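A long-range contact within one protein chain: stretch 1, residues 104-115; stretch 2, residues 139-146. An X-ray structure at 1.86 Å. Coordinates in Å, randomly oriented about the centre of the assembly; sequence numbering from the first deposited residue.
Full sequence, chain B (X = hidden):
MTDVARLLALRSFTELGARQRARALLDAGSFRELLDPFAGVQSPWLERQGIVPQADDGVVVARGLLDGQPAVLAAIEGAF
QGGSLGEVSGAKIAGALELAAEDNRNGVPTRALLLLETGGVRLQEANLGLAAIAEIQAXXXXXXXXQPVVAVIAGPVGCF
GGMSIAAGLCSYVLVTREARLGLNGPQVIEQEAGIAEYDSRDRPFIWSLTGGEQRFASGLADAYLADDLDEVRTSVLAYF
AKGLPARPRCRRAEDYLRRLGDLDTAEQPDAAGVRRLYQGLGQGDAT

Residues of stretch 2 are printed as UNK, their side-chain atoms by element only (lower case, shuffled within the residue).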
ATOM      1  N   ASN B 104     -12.140 -14.444  11.851  1.00 16.68           N
ATOM      2  CA  ASN B 104     -13.233 -13.562  12.240  1.00 19.13           C
ATOM      3  C   ASN B 104     -14.522 -13.891  11.493  1.00 19.22           C
ATOM      4  O   ASN B 104     -15.608 -13.814  12.074  1.00 24.18           O
ATOM      5  CB  ASN B 104     -12.842 -12.094  12.028  1.00 16.90           C
ATOM      6  CG  ASN B 104     -12.058 -11.541  13.204  1.00 19.51           C
ATOM      7  OD1 ASN B 104     -12.641 -11.079  14.183  1.00 15.74           O
ATOM      8  ND2 ASN B 104     -10.731 -11.619  13.129  1.00 16.44           N
ATOM      9  N   ARG B 105     -14.408 -14.269  10.223  1.00 20.70           N
ATOM     10  CA  ARG B 105     -15.590 -14.694   9.466  1.00 25.76           C
ATOM     11  C   ARG B 105     -16.141 -16.016  10.002  1.00 27.08           C
ATOM     12  O   ARG B 105     -17.305 -16.338   9.779  1.00 30.63           O
ATOM     13  CB  ARG B 105     -15.284 -14.824   7.974  1.00 20.85           C
ATOM     14  CG  ARG B 105     -15.258 -13.488   7.252  1.00 20.50           C
ATOM     15  CD  ARG B 105     -15.050 -13.664   5.763  1.00 24.07           C
ATOM     16  NE  ARG B 105     -13.647 -13.885   5.410  1.00 27.79           N
ATOM     17  CZ  ARG B 105     -12.784 -12.901   5.174  1.00 23.74           C
ATOM     18  NH1 ARG B 105     -13.179 -11.644   5.275  1.00 23.45           N
ATOM     19  NH2 ARG B 105     -11.531 -13.170   4.846  1.00 27.79           N
ATOM     20  N   ASN B 106     -15.301 -16.766  10.715  1.00 24.18           N
ATOM     21  CA  ASN B 106     -15.719 -18.007  11.368  1.00 25.06           C
ATOM     22  C   ASN B 106     -16.102 -17.803  12.835  1.00 27.58           C
ATOM     23  O   ASN B 106     -16.260 -18.770  13.574  1.00 30.78           O
ATOM     24  CB  ASN B 106     -14.609 -19.062  11.289  1.00 29.40           C
ATOM     25  CG  ASN B 106     -14.343 -19.540   9.873  1.00 34.62           C
ATOM     26  OD1 ASN B 106     -15.240 -19.571   9.029  1.00 37.10           O
ATOM     27  ND2 ASN B 106     -13.101 -19.942   9.612  1.00 35.52           N
ATOM     28  N   GLY B 107     -16.241 -16.549  13.255  1.00 23.55           N
ATOM     29  CA  GLY B 107     -16.668 -16.238  14.608  1.00 26.24           C
ATOM     30  C   GLY B 107     -15.578 -16.217  15.663  1.00 24.01           C
ATOM     31  O   GLY B 107     -15.876 -16.180  16.855  1.00 26.49           O
ATOM     32  N   VAL B 108     -14.318 -16.235  15.234  1.00 20.73           N
ATOM     33  CA  VAL B 108     -13.184 -16.240  16.155  1.00 21.10           C
ATOM     34  C   VAL B 108     -12.498 -14.880  16.084  1.00 19.33           C
ATOM     35  O   VAL B 108     -11.996 -14.524  15.038  1.00 19.21           O
ATOM     36  CB  VAL B 108     -12.178 -17.353  15.806  1.00 22.45           C
ATOM     37  CG1 VAL B 108     -10.926 -17.254  16.690  1.00 21.68           C
ATOM     38  CG2 VAL B 108     -12.835 -18.727  15.927  1.00 27.17           C
ATOM     39  N   PRO B 109     -12.485 -14.120  17.194  1.00 17.01           N
ATOM     40  CA  PRO B 109     -12.103 -12.698  17.140  1.00 18.70           C
ATOM     41  C   PRO B 109     -10.591 -12.462  17.146  1.00 17.56           C
ATOM     42  O   PRO B 109     -10.071 -11.728  17.984  1.00 16.94           O
ATOM     43  CB  PRO B 109     -12.748 -12.123  18.402  1.00 17.49           C
ATOM     44  CG  PRO B 109     -12.723 -13.283  19.372  1.00 21.07           C
ATOM     45  CD  PRO B 109     -12.990 -14.508  18.527  1.00 19.08           C
ATOM     46  N   THR B 110      -9.896 -13.077  16.202  1.00 17.51           N
ATOM     47  CA  THR B 110      -8.439 -12.991  16.170  1.00 17.65           C
ATOM     48  C   THR B 110      -7.949 -11.576  15.869  1.00 16.75           C
ATOM     49  O   THR B 110      -8.423 -10.916  14.946  1.00 19.29           O
ATOM     50  CB  THR B 110      -7.873 -13.984  15.157  1.00 18.37           C
ATOM     51  OG1 THR B 110      -8.231 -15.302  15.589  1.00 17.17           O
ATOM     52  CG2 THR B 110      -6.347 -13.881  15.080  1.00 12.85           C
ATOM     53  N   ARG B 111      -7.008 -11.131  16.695  1.00 16.52           N
ATOM     54  CA  ARG B 111      -6.435  -9.796  16.644  1.00 17.96           C
ATOM     55  C   ARG B 111      -5.049  -9.867  16.017  1.00 14.70           C
ATOM     56  O   ARG B 111      -4.289 -10.762  16.337  1.00 15.35           O
ATOM     57  CB  ARG B 111      -6.344  -9.211  18.062  1.00 17.86           C
ATOM     58  CG  ARG B 111      -7.586  -9.424  18.943  1.00 25.35           C
ATOM     59  CD  ARG B 111      -7.236  -9.313  20.411  1.00 25.22           C
ATOM     60  NE  ARG B 111      -8.293  -8.671  21.220  1.00 23.12           N
ATOM     61  CZ  ARG B 111      -8.117  -8.251  22.472  1.00 28.25           C
ATOM     62  NH1 ARG B 111      -6.928  -8.395  23.077  1.00 19.93           N
ATOM     63  NH2 ARG B 111      -9.125  -7.666  23.127  1.00 28.94           N
ATOM     64  N   ALA B 112      -4.708  -8.923  15.141  1.00 14.88           N
ATOM     65  CA  ALA B 112      -3.387  -8.906  14.528  1.00 13.18           C
ATOM     66  C   ALA B 112      -2.566  -7.717  15.021  1.00 12.09           C
ATOM     67  O   ALA B 112      -3.043  -6.570  15.041  1.00 10.25           O
ATOM     68  CB  ALA B 112      -3.494  -8.876  12.987  1.00 10.10           C
ATOM     69  N   LEU B 113      -1.327  -8.007  15.402  1.00 11.39           N
ATOM     70  CA  LEU B 113      -0.392  -7.023  15.920  1.00 11.05           C
ATOM     71  C   LEU B 113       0.846  -7.000  15.028  1.00 12.38           C
ATOM     72  O   LEU B 113       1.489  -8.046  14.810  1.00 11.57           O
ATOM     73  CB  LEU B 113      -0.006  -7.358  17.362  1.00 12.90           C
ATOM     74  CG  LEU B 113       1.064  -6.532  18.074  1.00 12.96           C
ATOM     75  CD1 LEU B 113       0.646  -5.059  18.173  1.00 11.97           C
ATOM     76  CD2 LEU B 113       1.303  -7.104  19.450  1.00 10.99           C
ATOM     77  N   LEU B 114       1.158  -5.819  14.492  1.00 10.51           N
ATOM     78  CA  LEU B 114       2.274  -5.665  13.553  1.00 11.19           C
ATOM     79  C   LEU B 114       3.403  -4.859  14.185  1.00 14.58           C
ATOM     80  O   LEU B 114       3.207  -3.702  14.556  1.00 12.92           O
ATOM     81  CB  LEU B 114       1.812  -4.968  12.260  1.00 11.16           C
ATOM     82  CG  LEU B 114       0.672  -5.635  11.497  1.00 13.71           C
ATOM     83  CD1 LEU B 114       0.279  -4.780  10.272  1.00 10.73           C
ATOM     84  CD2 LEU B 114       1.109  -7.031  11.061  1.00 15.99           C
ATOM     85  N   LEU B 115       4.583  -5.468  14.273  1.00 10.98           N
ATOM     86  CA  LEU B 115       5.779  -4.769  14.731  1.00 13.92           C
ATOM     87  C   LEU B 115       6.628  -4.398  13.513  1.00 17.09           C
ATOM     88  O   LEU B 115       7.344  -5.240  12.950  1.00 15.95           O
ATOM     89  CB  LEU B 115       6.576  -5.645  15.702  1.00 13.00           C
ATOM     90  CG  LEU B 115       6.228  -5.583  17.198  1.00 21.66           C
ATOM     91  CD1 LEU B 115       4.731  -5.496  17.498  1.00 17.29           C
ATOM     92  CD2 LEU B 115       6.858  -6.747  17.955  1.00 12.94           C
ATOM     93  N   UNK B 139      -5.169  -7.117   3.063  1.00 11.92           N
ATOM     94  CA  UNK B 139      -5.554  -7.960   4.188  1.00 13.63           C
ATOM     95  C   UNK B 139      -5.856  -7.122   5.432  1.00 12.44           C
ATOM     96  O   UNK B 139      -6.704  -7.487   6.251  1.00 11.84           O
ATOM     97  c   UNK B 139      -4.461  -8.990   4.477  1.00 11.69           C
ATOM     98  N   UNK B 140      -5.172  -5.991   5.575  1.00 11.40           N
ATOM     99  CA  UNK B 140      -5.434  -5.125   6.722  1.00 13.46           C
ATOM    100  C   UNK B 140      -6.831  -4.523   6.624  1.00 13.46           C
ATOM    101  O   UNK B 140      -7.582  -4.489   7.606  1.00 12.78           O
ATOM    102  c   UNK B 140      -4.383  -4.001   6.830  1.00 11.47           C
ATOM    103  c   UNK B 140      -3.064  -4.589   7.347  1.00 13.43           C
ATOM    104  c   UNK B 140      -1.897  -3.678   7.128  1.00 11.17           C
ATOM    105  c   UNK B 140      -4.873  -2.884   7.779  1.00 13.04           C
ATOM    106  N   UNK B 141      -7.190  -4.072   5.425  1.00 11.80           N
ATOM    107  CA  UNK B 141      -8.503  -3.472   5.216  1.00 13.51           C
ATOM    108  C   UNK B 141      -9.597  -4.529   5.440  1.00 14.80           C
ATOM    109  O   UNK B 141     -10.598  -4.264   6.112  1.00 14.66           O
ATOM    110  c   UNK B 141      -8.604  -2.836   3.802  1.00 13.11           C
ATOM    111  c   UNK B 141      -7.550  -1.738   3.650  1.00 11.30           C
ATOM    112  c   UNK B 141     -10.011  -2.251   3.547  1.00 14.66           C
ATOM    113  N   UNK B 142      -9.388  -5.731   4.911  1.00 13.15           N
ATOM    114  CA  UNK B 142     -10.351  -6.830   5.101  1.00 14.53           C
ATOM    115  C   UNK B 142     -10.520  -7.151   6.585  1.00 15.78           C
ATOM    116  O   UNK B 142     -11.640  -7.250   7.068  1.00 16.73           O
ATOM    117  c   UNK B 142     -10.910  -9.217   4.403  1.00 23.65           C
ATOM    118  o   UNK B 142     -10.530 -10.350   4.028  1.00 23.00           O
ATOM    119  c   UNK B 142      -9.903  -8.078   4.332  1.00 17.61           C
ATOM    120  o   UNK B 142     -12.071  -8.988   4.814  1.00 24.36           O
ATOM    121  N   UNK B 143      -9.409  -7.284   7.307  1.00 13.11           N
ATOM    122  CA  UNK B 143      -9.461  -7.666   8.712  1.00 13.44           C
ATOM    123  C   UNK B 143     -10.144  -6.594   9.560  1.00 14.13           C
ATOM    124  O   UNK B 143     -10.831  -6.909  10.534  1.00 16.42           O
ATOM    125  c   UNK B 143      -6.443  -8.615  11.072  1.00 13.27           C
ATOM    126  c   UNK B 143      -8.811  -9.457  11.171  1.00 12.14           C
ATOM    127  c   UNK B 143      -7.897  -8.286  10.745  1.00 13.03           C
ATOM    128  c   UNK B 143      -8.049  -7.950   9.248  1.00 13.46           C
ATOM    129  N   UNK B 144      -9.977  -5.334   9.172  1.00 13.80           N
ATOM    130  CA  UNK B 144     -10.517  -4.232   9.954  1.00 15.29           C
ATOM    131  C   UNK B 144     -12.006  -3.979   9.686  1.00 16.98           C
ATOM    132  O   UNK B 144     -12.568  -2.987  10.143  1.00 16.09           O
ATOM    133  c   UNK B 144      -8.322  -3.137  10.448  1.00 13.18           C
ATOM    134  c   UNK B 144      -9.676  -2.979   9.729  1.00 14.62           C
ATOM    135  o   UNK B 144      -6.512  -1.798  11.212  1.00 16.88           O
ATOM    136  c   UNK B 144      -7.417  -1.924  10.393  1.00 14.41           C
ATOM    137  n   UNK B 144      -7.645  -1.030   9.434  1.00 13.52           N
ATOM    138  N   UNK B 145     -12.648  -4.911   8.993  1.00 14.99           N
ATOM    139  CA  UNK B 145     -14.105  -5.005   9.037  1.00 18.90           C
ATOM    140  C   UNK B 145     -14.555  -5.693  10.332  1.00 20.41           C
ATOM    141  O   UNK B 145     -15.726  -5.626  10.701  1.00 17.80           O
ATOM    142  n   UNK B 145     -15.890  -7.360   3.344  1.00 32.09           N
ATOM    143  c   UNK B 145     -14.870  -7.743   4.089  1.00 27.66           C
ATOM    144  c   UNK B 145     -14.380  -4.963   6.522  1.00 20.39           C
ATOM    145  c   UNK B 145     -15.001  -5.632   5.326  1.00 28.57           C
ATOM    146  c   UNK B 145     -14.625  -5.749   7.810  1.00 19.26           C
ATOM    147  n   UNK B 145     -14.311  -8.925   3.882  1.00 28.13           N
ATOM    148  n   UNK B 145     -14.422  -6.939   5.049  1.00 25.89           N
ATOM    149  N   UNK B 146     -13.610  -6.315  11.036  1.00 16.08           N
ATOM    150  CA  UNK B 146     -13.912  -7.117  12.228  1.00 17.64           C
ATOM    151  C   UNK B 146     -13.130  -6.698  13.477  1.00 17.27           C
ATOM    152  O   UNK B 146     -13.675  -6.646  14.586  1.00 18.06           O
ATOM    153  c   UNK B 146     -15.018  -9.884   8.102  1.00 23.03           C
ATOM    154  c   UNK B 146     -14.112  -9.057  10.594  1.00 19.04           C
ATOM    155  c   UNK B 146     -13.240  -9.153   9.514  1.00 17.44           C
ATOM    156  c   UNK B 146     -15.447  -9.384  10.394  1.00 19.48           C
ATOM    157  o   UNK B 146     -15.455 -10.282   6.863  1.00 23.57           O
ATOM    158  c   UNK B 146     -15.905  -9.790   9.152  1.00 20.33           C
ATOM    159  c   UNK B 146     -13.686  -9.561   8.274  1.00 21.71           C
ATOM    160  c   UNK B 146     -13.622  -8.599  11.944  1.00 18.01           C
TER

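Position 139 carries a single side-chain carbon, and nothing of stretch 1 comes within 8 Å of it. One carbon beyond CA means alanine. Ala 139 is a small apolar residue, well suited to a buried turn of helix.

Position 140 has four carbons, forked at the first, with one arm two carbons long; the end of that longer arm lies 4.0 Å from CD1 of Leu 114. That pattern is isoleucine. CA-to-CB of Ile 140 points sideways, but the longer arm (chi1 m, chi2 t) carries CD1 to the strand leucine. An apolar chain that reaches out in this way suits a buried place.

Position 141 shows one carbon bearing two more, and the side chain stays about 10 Å from stretch 1. The compact fork is valine. Val 141 is branched and apolar, as suits a buried helix position.

Position 142 has two carbons, the second carrying two oxygens. Both oxygens lie within 3.2 Å of NH1 of Arg 105, as befits acceptors facing a cationic donor, and the residue is aspartate. In Asp 142, OD1 lies 2.9 Å from Arg 105 NH1 and OD2 lies 3.1 Å from Arg 105 NH2. These hydrogen bonds belong to a salt bridge, to which a weak bond from Arg 105 NH1 to Asp 142 OD2 at 3.2 Å is added.

Position 143 has four carbons forked at the second; one arm ends 3.5 Å from CB of Ala 112, the other 3.5 Å from ND2 of Asn 104. This identifies leucine, with CD2 of Leu 143 on the alanine and CD1 on the asparagine. CA-to-CB of Ala 112 points toward stretch 2, and its methyl meets the buried leucine.

Position 144 has three carbons, the third bearing one oxygen and one nitrogen, and touches nothing on stretch 1. It is glutamine. The polar amide of Gln 144 suits a partly exposed place, and its O and N both find partners elsewhere in the structure. Here the backbone leaves helical angles.

Position 145 has three carbons, a nitrogen, then a carbon carrying two nitrogens, one of them 3.3 Å from NH1 of Arg 105. This guanidinium means arginine. Arg 145 NH2 makes a very short 2.4 Å salt bridge to Asp 142 OD1. Two donors of like charge cannot hydrogen-bond; the shared carboxylate offsets their repulsion.

Position 146 has one carbon, then a six-carbon ring whose oxygen lies 3.1 Å from NH1 of Arg 105: tyrosine. CA-to-CB of Tyr 146 points toward stretch 1. Its OH accepts a hydrogen bond from that nitrogen, which lies near the ring plane, and its CB lies 3.5 Å from Asn 104 OD1.

Ile 140 and Leu 143 pack against the side chains of Leu 114 and Ala 112 from the strand, whereas Arg 105, reaching from the end of its helix, binds both Asp 142 and Tyr 146. Between these parts, Asn 104 touches Leu 143 and Tyr 146 while its ND2 donates to Thr 110 O at 3.0 Å, tying the helix end to the residue just before the strand.

Stretch 2 (139-146) AIVDLQRY
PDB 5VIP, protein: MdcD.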